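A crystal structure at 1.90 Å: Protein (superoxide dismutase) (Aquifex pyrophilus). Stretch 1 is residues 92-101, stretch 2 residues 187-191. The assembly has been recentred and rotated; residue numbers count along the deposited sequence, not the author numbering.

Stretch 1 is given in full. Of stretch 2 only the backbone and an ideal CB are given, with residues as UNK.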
# COMPACT_ATOMS: atom_id res chain seq x y z
N GLY A 92 6.67 27.37 21.91
CA GLY A 92 6.79 26.22 22.78
C GLY A 92 6.36 26.52 24.20
O GLY A 92 6.10 27.68 24.54
N LYS A 93 6.30 25.49 25.03
CA LYS A 93 5.89 25.67 26.42
C LYS A 93 6.35 24.50 27.29
O LYS A 93 6.29 23.34 26.86
CB LYS A 93 4.37 25.80 26.50
CG LYS A 93 3.84 26.28 27.84
CD LYS A 93 2.33 26.47 27.77
CE LYS A 93 1.79 27.20 28.99
NZ LYS A 93 2.00 26.48 30.27
N GLY A 94 6.79 24.80 28.50
CA GLY A 94 7.23 23.78 29.42
C GLY A 94 8.49 23.07 28.98
O GLY A 94 9.24 23.58 28.14
N GLU A 95 8.71 21.89 29.55
CA GLU A 95 9.87 21.05 29.26
C GLU A 95 9.49 19.60 29.50
O GLU A 95 8.53 19.31 30.21
CB GLU A 95 11.03 21.38 30.21
CG GLU A 95 11.87 22.58 29.83
CD GLU A 95 13.04 22.74 30.78
OE1 GLU A 95 13.82 21.77 30.93
OE2 GLU A 95 13.18 23.83 31.39
N PRO A 96 10.21 18.66 28.87
CA PRO A 96 9.86 17.26 29.11
C PRO A 96 10.09 16.91 30.58
O PRO A 96 11.08 17.33 31.19
CB PRO A 96 10.82 16.50 28.18
CG PRO A 96 11.95 17.46 27.96
CD PRO A 96 11.26 18.78 27.85
N SER A 97 9.14 16.19 31.17
CA SER A 97 9.23 15.80 32.57
C SER A 97 10.42 14.89 32.85
O SER A 97 10.96 14.26 31.93
CB SER A 97 7.93 15.11 33.00
OG SER A 97 7.71 13.93 32.25
N GLU A 98 10.81 14.80 34.11
CA GLU A 98 11.92 13.94 34.49
C GLU A 98 11.59 12.49 34.18
O GLU A 98 12.44 11.76 33.68
CB GLU A 98 12.26 14.10 35.98
CG GLU A 98 12.81 15.48 36.34
CD GLU A 98 14.09 15.84 35.59
OE1 GLU A 98 14.12 16.90 34.92
OE2 GLU A 98 15.08 15.08 35.69
N ALA A 99 10.34 12.11 34.43
CA ALA A 99 9.89 10.75 34.15
C ALA A 99 10.03 10.45 32.66
O ALA A 99 10.51 9.38 32.28
CB ALA A 99 8.45 10.57 34.59
N LEU A 100 9.63 11.40 31.82
CA LEU A 100 9.73 11.23 30.37
C LEU A 100 11.19 11.12 29.94
O LEU A 100 11.54 10.22 29.17
CB LEU A 100 9.03 12.38 29.64
CG LEU A 100 9.13 12.36 28.11
CD1 LEU A 100 8.55 11.06 27.55
CD2 LEU A 100 8.41 13.56 27.52
N LYS A 101 12.03 12.00 30.46
CA LYS A 101 13.45 11.99 30.12
C LYS A 101 14.11 10.67 30.49
O LYS A 101 14.93 10.15 29.73
CB LYS A 101 14.18 13.13 30.81
CG LYS A 101 13.82 14.51 30.29
CD LYS A 101 14.52 15.57 31.13
CE LYS A 101 14.11 16.97 30.71
NZ LYS A 101 14.64 17.99 31.65
N UNK A 187 8.08 24.73 18.63
CA UNK A 187 6.75 25.05 19.12
C UNK A 187 6.06 23.95 19.91
O UNK A 187 4.84 24.00 20.10
CB UNK A 187 5.86 25.43 17.93
N UNK A 188 6.81 22.98 20.42
CA UNK A 188 6.22 21.89 21.17
C UNK A 188 5.72 22.30 22.55
O UNK A 188 6.45 22.92 23.33
CB UNK A 188 7.24 20.76 21.31
N UNK A 189 4.46 21.99 22.82
CA UNK A 189 3.86 22.28 24.11
C UNK A 189 4.11 21.05 24.98
O UNK A 189 3.36 20.07 24.92
CB UNK A 189 2.37 22.61 23.99
N UNK A 190 5.17 21.09 25.77
CA UNK A 190 5.54 19.98 26.63
C UNK A 190 4.55 19.66 27.74
O UNK A 190 4.57 18.55 28.28
CB UNK A 190 6.91 20.27 27.26
N UNK A 191 3.68 20.60 28.08
CA UNK A 191 2.68 20.36 29.11
C UNK A 191 1.74 19.27 28.57
O UNK A 191 1.38 18.34 29.28
CB UNK A 191 1.92 21.64 29.47

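At position 187 the CA-to-CB bond points away from stretch 1, and the ideal CB lies 4.5 Å from Gly-92 N. The contact here is made by backbone, with CA of 187 3.6 Å from Gly-92 N, so stretch 1 says little about the side chain and many types would do. The deposited residue is Asn-187.

Position 188 points sideways, and its ideal CB has nothing of stretch 1 within 5.5 Å. What matters is its carbonyl: Lys-93 N donates to O of 188 over 3.1 Å, a bond any residue could accept. The phi/psi of -73/127 are extended and suit most types, polar or apolar. The residue is Ile-188, the end of whose side chain leads away from stretch 1.

Position 189 is paired with Lys-93 in a single beta bridge, CA to CA 4.6 Å. The CB points sideways, 4.5 Å from Lys-93 CB, so stretch 1 sets little limit here. Because a helix begins at 190, this is an N-cap site, where Ser, Thr, Asp or Asn can accept from a free backbone NH. It is Asn-189: the backbone N of position 191 gives a weak capping bond to Asn-189 OD1, 3.1 Å from N of 191 to OD1 of Asn-189. Asn-189 OD1 also lies 3.9 Å from Lys-93 CB.

Position 190 faces stretch 1 most directly. Its N donates to Lys-93 O at 2.7 Å, closing the bridge, and its CB points toward stretch 1, with the ideal CB 3.2 Å from that same Lys-93 O and 3.3 Å from Glu-95 N. Beyond this tight start lie the Pro-96 ring and Leu-100 CD2, an apolar surface that invites a large hydrophobic or aromatic side chain. Trp-190 fills the place. Pro-96 CD sits over one face of the indole, 3.8 Å from the centroid of the five-membered ring (CG, CD1, NE1, CE2, CD2) and 14° off its normal, a CH-pi contact. Farther along, CZ3 of Trp-190 meets Leu-100 CD2 at 3.9 Å.

At position 191 the CB points sideways, 4.9 Å from Lys-93 NZ. That ammonium group calls for an acid, Asp or Glu, though Asn or Gln could also accept from it; a negative charge additionally suits the first turn of a helix. Asp-191 answers with OD2 2.8 Å from Lys-93 NZ, a salt bridge. Its OD1 comes 3.8 Å from Gly-94 CA, and an ideal CB on Gly-94 would lie 2.4 Å from Asp-191 OD1, a clash that glycine avoids.

Stretch 2 (187-191) NINWD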
# COMPACT_ATOMS: atom_id res chain seq x y z
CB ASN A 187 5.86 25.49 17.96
CG ASN A 187 6.36 26.75 17.30
OD1 ASN A 187 7.06 26.72 16.30
ND2 ASN A 187 5.98 27.88 17.86
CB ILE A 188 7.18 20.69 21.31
CG1 ILE A 188 7.44 20.06 19.94
CG2 ILE A 188 6.60 19.65 22.27
CD1 ILE A 188 8.39 18.87 19.97
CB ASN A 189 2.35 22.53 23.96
CG ASN A 189 1.69 22.93 25.26
OD1 ASN A 189 2.18 22.63 26.36
ND2 ASN A 189 0.58 23.63 25.16
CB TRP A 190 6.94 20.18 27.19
CG TRP A 190 7.98 20.03 26.14
CD1 TRP A 190 8.66 21.03 25.50
CD2 TRP A 190 8.42 18.81 25.55
NE1 TRP A 190 9.50 20.51 24.55
CE2 TRP A 190 9.37 19.14 24.56
CE3 TRP A 190 8.10 17.46 25.76
CZ2 TRP A 190 10.01 18.17 23.77
CZ3 TRP A 190 8.74 16.49 24.98
CH2 TRP A 190 9.68 16.86 24.00
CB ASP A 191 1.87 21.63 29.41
CG ASP A 191 2.66 22.66 30.21
OD1 ASP A 191 3.86 22.44 30.49
OD2 ASP A 191 2.08 23.70 30.56
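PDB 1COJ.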